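Local atomic coordinates of CELL WALL surface anchor family protein (Streptococcus pneumoniae, PDB entry 2X9Z), a protein that forms the repeating backbone subunit of the Streptococcus pneumoniae pilus, a surface fibre probably used in adhesion to host cells. Residues A[6-11]-A[17-22]; A[82-87]-A[91-96]; A[207-210]-A[214-217]. The protein carries 1 engineered substitution. One frame throughout, in Å; residues are numbered along the deposited sequence.

Interaction 1 (A[6-11]-A[17-22]); sequences DKDFKG and TPRVDK
The end of strand 4-9 runs alongside the irregular segment 17-22, with the CA atoms of Asp6 and Pro18 6.6 Å apart and a type I turn from Arg19 to Lys22 carrying two basic side chains toward the strand. Arg19 grips Asp8 side-on: Arg19 NE donates to Asp8 OD2 at 2.8 Å and Arg19 NH2 to Asp8 OD1 at 2.9 Å, both at 158°. The carboxylate and guanidinium planes are twisted 35° apart. Asp8 OD1 spends its syn lone pair on Arg19 NH2 and takes Phe9 N on its anti side, 2.7 Å away, which holds the carboxylate against rotation. The third nitrogen of Arg19, NH1, meets OD1 of Asp21 from above that carboxylate, extending the salt-bridge network. Lys22, bent at chi3, brings NZ to OD1 of Asp6 and to the carbonyl O of Lys7, each 2.9 Å away, and Thr254 OG1 bonds the same nitrogen. Water 1 sits among four partners, donating to OD2 of Asp6 and of Asp8 and accepting from Arg19 N and Lys22 NZ. OD2 of Asp6 also accepts from Asn14 N. Lys7 points the other way; its NZ is bonded covalently to Asn132 CG, an intramolecular isopeptide bond, and hydrogen-bonds Asp55 OD1. Two largely buried acids are thus matched by two bases and a shared water, which probably keeps both carboxylates ionised and fastens the loop beside the cross-linked strand.

Interaction 2 (A[82-87]-A[91-96]); sequences YALTEV and FDLKLT
Thr85 O is gripped twice, by Asp92 N at 2.9 Å and by water 2, which also donates to OD2 of Asp92 and so bridges the two strands. The return bond, Thr85 N to Asp92 O, is 2.8 Å long and nearly straight at 171°. Ala83 and Lys94 form the next hydrogen-bonded pair of this antiparallel hairpin, with Ala83 N 2.8 Å from Lys94 O. On the face carrying Tyr82, Leu84, Leu93 and Phe91, apolar groups meet both directly and diagonally. Leu84 has CG anti to its own N (chi1 174°), which swings CD1 over to the diagonal Phe91 CD1 at 3.9 Å and to the directly opposed Leu93 CB at 4.1 Å. Tyr82 packs obliquely on Leu93, also diagonally, Tyr82 CB against Leu93 CD2 at 3.9 Å, while Tyr82 CD2 lies beside Leu93 CG. The other face is more polar: Ala83 CB rests on the aliphatic start of Lys94, 3.7 Å from Lys94 CG, and the carboxylate of Asp92 turns to Ser54 and makes a salt bridge with Arg56. Strand 82-87 forms the edge of its sheet, and strand 90-95 pairs on its other side with strand 50-57. Tyr82 and Leu84 pack on strand 61-72 of the facing sheet, and Phe91 meets Phe63 and, edge-to-face, Tyr116. Thr96 OG1 bonds Gly80 O and caps Gly99 N of helix 97-103, whose Leu100 and Val103 cover Leu95.

Interaction 3 (A[207-210]-A[214-217]); sequences NGLD and EYKF
Leu209 lays its CD2 methyl over one face of the Tyr215 ring, a CH-pi contact with Leu209 CD2 4.2 Å from the ring centroid and 26° off the ring normal. Leu209 CD2 lies toward the hydroxyl end, 3.9 Å from Tyr215 CZ, and Leu209 CB approaches Tyr215 CE2. Tyr215 has CG anti to its carbonyl carbon (chi1 -58°), an orientation that directs the ring from strand 215-219 to the loop 207-210. There the phenol oxygen accepts the backbone N-H of Asp210: Asp210 N to Tyr215 OH is 3.1 Å, with an angle of 161° at the hydrogen. Asp210 CB comes to 3.5 Å from Tyr215 OH, and Asp210 O lies in the ring plane at the edge, 3.6 Å from Tyr215 CE2. One ring is therefore met over a face by the leucine and at its rim by the backbone of the next residue. The carboxylate of Asp210 turns back into the connection between the segments, accepting from Asn212 N and Thr213 OG1. Pro153, Leu159 and Leu183 touch both Leu209 and Tyr215, so the buried ring and the leucine at the margin share an apolar cluster of a domain that is CnaB-like by sequence. By accepting a main-chain N-H, the phenol hydroxyl gives a largely buried aromatic a polar partner at its end and ties the loop after strand 203-206 to strand 215-219.

Overall arrangement
The three contacts follow one another along the chain and none touches another. Interactions 1 and 2 have centres 23 Å apart, yet their nearest atoms are about 7 Å apart, an approach between Lys7 NZ, the cross-linked nitrogen, and the Phe91 ring. Asp55 connects them: its carboxylate accepts from Lys7 NZ, and its backbone bonds to that of Phe91. Tyr116 lies close to both Lys7 NZ and Phe91. Interaction 3 lies in a different Cna-B-like region from interaction 2, its centre 27 Å from that of interaction 1 and 28 Å from that of interaction 2; interactions 2 and 3 fall on opposite sides of the chain's centre. A salt bridge between Lys216 and Glu255, close to the Thr254 that bonds Lys22, leads from 214-217 back toward interaction 1.

Interaction 1 (A[6-11]-A[17-22])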
loop_
_atom_site.group_PDB
_atom_site.type_symbol
_atom_site.label_atom_id
_atom_site.label_comp_id
_atom_site.label_asym_id
_atom_site.label_seq_id
_atom_site.Cartn_x
_atom_site.Cartn_y
_atom_site.Cartn_z
ATOM N N ASP A 6 -10.857 4.668 0.715
ATOM C CA ASP A 6 -10.529 5.503 -0.422
ATOM C C ASP A 6 -9.300 6.333 -0.079
ATOM O O ASP A 6 -9.048 6.637 1.095
ATOM C CB ASP A 6 -11.696 6.419 -0.779
ATOM C CG ASP A 6 -11.482 7.139 -2.103
ATOM O OD1 ASP A 6 -10.864 6.554 -3.027
ATOM O OD2 ASP A 6 -11.930 8.297 -2.224
ATOM N N LYS A 7 -8.530 6.673 -1.103
ATOM C CA LYS A 7 -7.392 7.551 -0.941
ATOM C C LYS A 7 -7.478 8.669 -1.963
ATOM O O LYS A 7 -7.740 8.425 -3.140
ATOM C CB LYS A 7 -6.091 6.793 -1.142
ATOM C CG LYS A 7 -4.907 7.702 -1.010
ATOM C CD LYS A 7 -3.618 7.021 -1.304
ATOM C CE LYS A 7 -2.516 7.998 -1.010
ATOM N NZ LYS A 7 -1.238 7.305 -0.907
ATOM N N ASP A 8 -7.247 9.899 -1.522
ATOM C CA ASP A 8 -7.263 11.022 -2.450
ATOM C C ASP A 8 -6.554 12.212 -1.818
ATOM O O ASP A 8 -6.007 12.114 -0.718
ATOM C CB ASP A 8 -8.716 11.378 -2.810
ATOM C CG ASP A 8 -8.869 11.924 -4.227
ATOM O OD1 ASP A 8 -7.921 12.541 -4.762
ATOM O OD2 ASP A 8 -9.958 11.731 -4.810
ATOM N N PHE A 9 -6.556 13.330 -2.523
ATOM C CA PHE A 9 -6.027 14.559 -1.954
ATOM C C PHE A 9 -6.948 15.064 -0.849
ATOM O O PHE A 9 -8.098 14.629 -0.737
ATOM C CB PHE A 9 -5.846 15.602 -3.055
ATOM C CG PHE A 9 -4.983 15.123 -4.184
ATOM C CD1 PHE A 9 -5.501 14.958 -5.461
ATOM C CD2 PHE A 9 -3.655 14.799 -3.955
ATOM C CE1 PHE A 9 -4.699 14.489 -6.490
ATOM C CE2 PHE A 9 -2.850 14.342 -4.985
ATOM C CZ PHE A 9 -3.379 14.183 -6.256
ATOM N N LYS A 10 -6.426 15.961 -0.018
ATOM C CA LYS A 10 -7.177 16.519 1.105
ATOM C C LYS A 10 -8.587 16.958 0.705
ATOM O O LYS A 10 -8.766 17.702 -0.265
ATOM C CB LYS A 10 -6.411 17.696 1.720
ATOM C CG LYS A 10 -7.174 18.451 2.793
ATOM C CD LYS A 10 -6.270 19.478 3.460
ATOM C CE LYS A 10 -6.970 20.180 4.609
ATOM N NZ LYS A 10 -8.128 20.984 4.135
ATOM N N GLY A 11 -9.585 16.479 1.448
ATOM C CA GLY A 11 -10.964 16.886 1.243
ATOM C C GLY A 11 -11.727 16.108 0.186
ATOM O O GLY A 11 -12.914 16.358 -0.030
ATOM N N THR A 17 -18.329 7.005 -2.425
ATOM C CA THR A 17 -18.384 7.604 -3.749
ATOM C C THR A 17 -17.030 8.200 -4.098
ATOM O O THR A 17 -16.812 9.400 -3.919
ATOM C CB THR A 17 -19.447 8.715 -3.808
ATOM O OG1 THR A 17 -20.689 8.216 -3.297
ATOM C CG2 THR A 17 -19.638 9.201 -5.242
ATOM N N PRO A 18 -16.106 7.362 -4.586
ATOM C CA PRO A 18 -14.775 7.878 -4.919
ATOM C C PRO A 18 -14.847 8.960 -5.999
ATOM O O PRO A 18 -15.777 8.978 -6.810
ATOM C CB PRO A 18 -14.035 6.638 -5.426
ATOM C CG PRO A 18 -14.750 5.486 -4.801
ATOM C CD PRO A 18 -16.192 5.900 -4.737
ATOM N N ARG A 19 -13.865 9.856 -5.999
ATOM C CA ARG A 19 -13.879 11.016 -6.880
ATOM C C ARG A 19 -13.873 10.618 -8.352
ATOM O O ARG A 19 -12.989 9.890 -8.808
ATOM C CB ARG A 19 -12.702 11.935 -6.562
ATOM C CG ARG A 19 -12.680 13.183 -7.415
ATOM C CD ARG A 19 -11.713 14.204 -6.877
ATOM N NE ARG A 19 -10.346 13.706 -6.768
ATOM C CZ ARG A 19 -9.401 13.897 -7.684
ATOM N NH1 ARG A 19 -9.682 14.555 -8.806
ATOM N NH2 ARG A 19 -8.173 13.428 -7.477
ATOM N N VAL A 20 -14.861 11.119 -9.087
ATOM C CA VAL A 20 -15.142 10.673 -10.447
ATOM C C VAL A 20 -14.005 10.957 -11.434
ATOM O O VAL A 20 -13.821 10.217 -12.402
ATOM C CB VAL A 20 -16.457 11.311 -10.964
ATOM C CG1 VAL A 20 -16.255 12.786 -11.253
ATOM C CG2 VAL A 20 -16.955 10.604 -12.208
ATOM N N ASP A 21 -13.243 12.018 -11.195
ATOM C CA ASP A 21 -12.169 12.392 -12.122
ATOM C C ASP A 21 -10.771 12.137 -11.563
ATOM O O ASP A 21 -9.801 12.746 -12.006
ATOM C CB ASP A 21 -12.309 13.854 -12.581
ATOM C CG ASP A 21 -12.133 14.850 -11.447
ATOM O OD1 ASP A 21 -12.242 14.457 -10.269
ATOM O OD2 ASP A 21 -11.880 16.035 -11.737
ATOM N N LYS A 22 -10.661 11.223 -10.603
ATOM C CA LYS A 22 -9.378 11.032 -9.932
ATOM C C LYS A 22 -8.322 10.410 -10.850
ATOM O O LYS A 22 -7.127 10.496 -10.566
ATOM C CB LYS A 22 -9.542 10.223 -8.641
ATOM C CG LYS A 22 -9.806 8.759 -8.847
ATOM C CD LYS A 22 -10.141 8.081 -7.535
ATOM C CE LYS A 22 -8.981 8.146 -6.555
ATOM N NZ LYS A 22 -9.345 7.441 -5.286
HETATM O O HOH W 1 -11.391 9.395 -4.619
#

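Interaction 2 (A[82-87]-A[91-96])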
loop_
_atom_site.group_PDB
_atom_site.type_symbol
_atom_site.label_atom_id
_atom_site.label_comp_id
_atom_site.label_asym_id
_atom_site.label_seq_id
_atom_site.Cartn_x
_atom_site.Cartn_y
_atom_site.Cartn_z
ATOM N N TYR A 82 -2.051 3.823 18.583
ATOM C CA TYR A 82 -1.519 3.377 17.301
ATOM C C TYR A 82 0.002 3.366 17.327
ATOM O O TYR A 82 0.617 4.004 18.181
ATOM C CB TYR A 82 -2.019 4.269 16.151
ATOM C CG TYR A 82 -1.566 5.712 16.222
ATOM C CD1 TYR A 82 -2.224 6.628 17.034
ATOM C CD2 TYR A 82 -0.499 6.168 15.453
ATOM C CE1 TYR A 82 -1.822 7.950 17.094
ATOM C CE2 TYR A 82 -0.085 7.487 15.509
ATOM C CZ TYR A 82 -0.752 8.376 16.331
ATOM O OH TYR A 82 -0.349 9.688 16.382
ATOM N N ALA A 83 0.592 2.632 16.387
ATOM C CA ALA A 83 2.031 2.583 16.208
ATOM C C ALA A 83 2.324 2.990 14.777
ATOM O O ALA A 83 1.858 2.349 13.833
ATOM C CB ALA A 83 2.556 1.185 16.472
ATOM N N LEU A 84 3.080 4.071 14.629
ATOM C CA LEU A 84 3.433 4.625 13.332
ATOM C C LEU A 84 4.920 4.410 13.075
ATOM O O LEU A 84 5.751 4.712 13.932
ATOM C CB LEU A 84 3.134 6.127 13.324
ATOM C CG LEU A 84 3.578 6.926 12.098
ATOM C CD1 LEU A 84 2.796 6.485 10.869
ATOM C CD2 LEU A 84 3.398 8.411 12.335
ATOM N N THR A 85 5.246 3.908 11.888
ATOM C CA THR A 85 6.631 3.792 11.457
ATOM C C THR A 85 6.771 4.519 10.131
ATOM O O THR A 85 6.077 4.201 9.163
ATOM C CB THR A 85 7.055 2.328 11.275
ATOM O OG1 THR A 85 6.797 1.600 12.481
ATOM C CG2 THR A 85 8.544 2.242 10.952
ATOM N N GLU A 86 7.662 5.503 10.105
ATOM C CA GLU A 86 7.887 6.323 8.932
ATOM C C GLU A 86 9.234 5.992 8.323
ATOM O O GLU A 86 10.245 5.894 9.027
ATOM C CB GLU A 86 7.823 7.798 9.325
ATOM C CG GLU A 86 6.430 8.246 9.734
ATOM C CD GLU A 86 6.401 9.667 10.268
ATOM O OE1 GLU A 86 6.824 9.892 11.425
ATOM O OE2 GLU A 86 5.948 10.561 9.533
ATOM N N VAL A 87 9.240 5.826 7.007
ATOM C CA VAL A 87 10.469 5.595 6.262
ATOM C C VAL A 87 10.555 6.606 5.121
ATOM O O VAL A 87 9.663 7.447 4.951
ATOM C CB VAL A 87 10.556 4.146 5.733
ATOM C CG1 VAL A 87 10.624 3.166 6.896
ATOM C CG2 VAL A 87 9.369 3.828 4.830
ATOM N N PHE A 91 4.945 5.163 4.980
ATOM C CA PHE A 91 4.733 4.842 6.376
ATOM C C PHE A 91 3.825 3.638 6.550
ATOM O O PHE A 91 3.137 3.210 5.609
ATOM C CB PHE A 91 4.135 6.042 7.114
ATOM C CG PHE A 91 2.745 6.400 6.654
ATOM C CD1 PHE A 91 1.622 5.830 7.253
ATOM C CD2 PHE A 91 2.558 7.299 5.614
ATOM C CE1 PHE A 91 0.340 6.158 6.817
ATOM C CE2 PHE A 91 1.280 7.629 5.184
ATOM C CZ PHE A 91 0.172 7.060 5.787
ATOM N N ASP A 92 3.832 3.104 7.763
ATOM C CA ASP A 92 2.907 2.057 8.175
ATOM C C ASP A 92 2.309 2.489 9.504
ATOM O O ASP A 92 3.031 2.948 10.390
ATOM C CB ASP A 92 3.646 0.729 8.341
ATOM C CG ASP A 92 4.221 0.218 7.040
ATOM O OD1 ASP A 92 3.582 -0.661 6.443
ATOM O OD2 ASP A 92 5.305 0.684 6.615
ATOM N N LEU A 93 0.990 2.364 9.634
ATOM C CA LEU A 93 0.283 2.806 10.834
ATOM C C LEU A 93 -0.636 1.670 11.253
ATOM O O LEU A 93 -1.494 1.248 10.480
ATOM C CB LEU A 93 -0.529 4.081 10.567
ATOM C CG LEU A 93 -1.148 4.790 11.785
ATOM C CD1 LEU A 93 -1.441 6.254 11.472
ATOM C CD2 LEU A 93 -2.412 4.096 12.298
ATOM N N LYS A 94 -0.447 1.163 12.466
ATOM C CA LYS A 94 -1.254 0.057 12.943
ATOM C C LYS A 94 -1.925 0.424 14.258
ATOM O O LYS A 94 -1.322 1.078 15.115
ATOM C CB LYS A 94 -0.385 -1.181 13.133
ATOM C CG LYS A 94 0.607 -1.085 14.271
ATOM C CD LYS A 94 1.120 -2.455 14.652
ATOM C CE LYS A 94 0.974 -2.692 16.137
ATOM N NZ LYS A 94 1.258 -4.109 16.481
ATOM N N LEU A 95 -3.176 0.012 14.425
ATOM C CA LEU A 95 -3.848 0.247 15.695
ATOM C C LEU A 95 -3.314 -0.713 16.762
ATOM O O LEU A 95 -3.114 -1.901 16.496
ATOM C CB LEU A 95 -5.363 0.093 15.559
ATOM C CG LEU A 95 -6.051 1.054 14.590
ATOM C CD1 LEU A 95 -7.560 0.943 14.732
ATOM C CD2 LEU A 95 -5.598 2.497 14.811
ATOM N N THR A 96 -3.066 -0.192 17.962
ATOM C CA THR A 96 -2.735 -1.037 19.106
ATOM C C THR A 96 -4.032 -1.602 19.674
ATOM O O THR A 96 -5.115 -1.302 19.172
ATOM C CB THR A 96 -2.079 -0.218 20.214
ATOM O OG1 THR A 96 -3.010 0.774 20.651
ATOM C CG2 THR A 96 -0.811 0.461 19.713
HETATM O O HOH W 2 7.180 2.090 7.578
#

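Interaction 3 (A[207-210]-A[214-217])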
loop_
_atom_site.group_PDB
_atom_site.type_symbol
_atom_site.label_atom_id
_atom_site.label_comp_id
_atom_site.label_asym_id
_atom_site.label_seq_id
_atom_site.Cartn_x
_atom_site.Cartn_y
_atom_site.Cartn_z
ATOM N N ASN A 207 11.745 -9.394 -17.985
ATOM C CA ASN A 207 12.809 -8.759 -18.750
ATOM C C ASN A 207 12.267 -7.615 -19.602
ATOM O O ASN A 207 11.055 -7.476 -19.762
ATOM C CB ASN A 207 13.507 -9.787 -19.648
ATOM C CG ASN A 207 13.653 -11.150 -18.984
ATOM O OD1 ASN A 207 12.999 -12.118 -19.380
ATOM N ND2 ASN A 207 14.525 -11.238 -17.986
ATOM N N GLY A 208 13.167 -6.791 -20.133
ATOM C CA GLY A 208 12.805 -5.799 -21.129
ATOM C C GLY A 208 12.057 -4.585 -20.610
ATOM O O GLY A 208 11.322 -3.938 -21.361
ATOM N N LEU A 209 12.257 -4.269 -19.334
ATOM C CA LEU A 209 11.580 -3.146 -18.693
ATOM C C LEU A 209 12.366 -1.846 -18.850
ATOM O O LEU A 209 13.527 -1.853 -19.263
ATOM C CB LEU A 209 11.336 -3.451 -17.208
ATOM C CG LEU A 209 10.433 -4.655 -16.935
ATOM C CD1 LEU A 209 10.509 -5.098 -15.480
ATOM C CD2 LEU A 209 9.005 -4.324 -17.340
ATOM N N ASP A 210 11.722 -0.729 -18.529
ATOM C CA ASP A 210 12.364 0.579 -18.602
ATOM C C ASP A 210 13.125 0.833 -17.307
ATOM O O ASP A 210 12.528 0.908 -16.237
ATOM C CB ASP A 210 11.314 1.665 -18.847
ATOM C CG ASP A 210 11.886 3.072 -18.778
ATOM O OD1 ASP A 210 13.122 3.228 -18.692
ATOM O OD2 ASP A 210 11.088 4.029 -18.809
ATOM N N GLU A 214 9.530 3.094 -12.243
ATOM C CA GLU A 214 9.253 2.288 -11.056
ATOM C C GLU A 214 8.054 1.391 -11.279
ATOM O O GLU A 214 7.024 1.844 -11.778
ATOM C CB GLU A 214 8.999 3.183 -9.849
ATOM C CG GLU A 214 10.242 3.833 -9.318
ATOM C CD GLU A 214 9.961 4.634 -8.074
ATOM O OE1 GLU A 214 9.427 5.749 -8.201
ATOM O OE2 GLU A 214 10.255 4.141 -6.972
ATOM N N TYR A 215 8.196 0.123 -10.893
ATOM C CA TYR A 215 7.129 -0.856 -11.026
ATOM C C TYR A 215 6.843 -1.496 -9.677
ATOM O O TYR A 215 7.612 -1.352 -8.731
ATOM C CB TYR A 215 7.532 -1.972 -11.991
ATOM C CG TYR A 215 7.907 -1.527 -13.387
ATOM C CD1 TYR A 215 6.968 -1.520 -14.408
ATOM C CD2 TYR A 215 9.208 -1.148 -13.687
ATOM C CE1 TYR A 215 7.312 -1.123 -15.692
ATOM C CE2 TYR A 215 9.563 -0.753 -14.964
ATOM C CZ TYR A 215 8.610 -0.745 -15.965
ATOM O OH TYR A 215 8.959 -0.359 -17.237
ATOM N N LYS A 216 5.734 -2.216 -9.599
ATOM C CA LYS A 216 5.397 -2.950 -8.386
ATOM C C LYS A 216 4.775 -4.282 -8.782
ATOM O O LYS A 216 3.976 -4.336 -9.715
ATOM C CB LYS A 216 4.430 -2.139 -7.514
ATOM C CG LYS A 216 3.145 -1.704 -8.219
ATOM C CD LYS A 216 2.269 -0.786 -7.350
ATOM C CE LYS A 216 0.960 -0.442 -8.061
ATOM N NZ LYS A 216 0.130 0.547 -7.319
ATOM N N PHE A 217 5.151 -5.360 -8.088
ATOM C CA PHE A 217 4.447 -6.632 -8.228
ATOM C C PHE A 217 3.296 -6.622 -7.229
ATOM O O PHE A 217 3.526 -6.540 -6.014
ATOM C CB PHE A 217 5.343 -7.836 -7.910
ATOM C CG PHE A 217 6.374 -8.146 -8.960
ATOM C CD1 PHE A 217 6.029 -8.810 -10.132
ATOM C CD2 PHE A 217 7.704 -7.817 -8.751
ATOM C CE1 PHE A 217 6.991 -9.115 -11.087
ATOM C CE2 PHE A 217 8.668 -8.121 -9.695
ATOM C CZ PHE A 217 8.313 -8.766 -10.866
#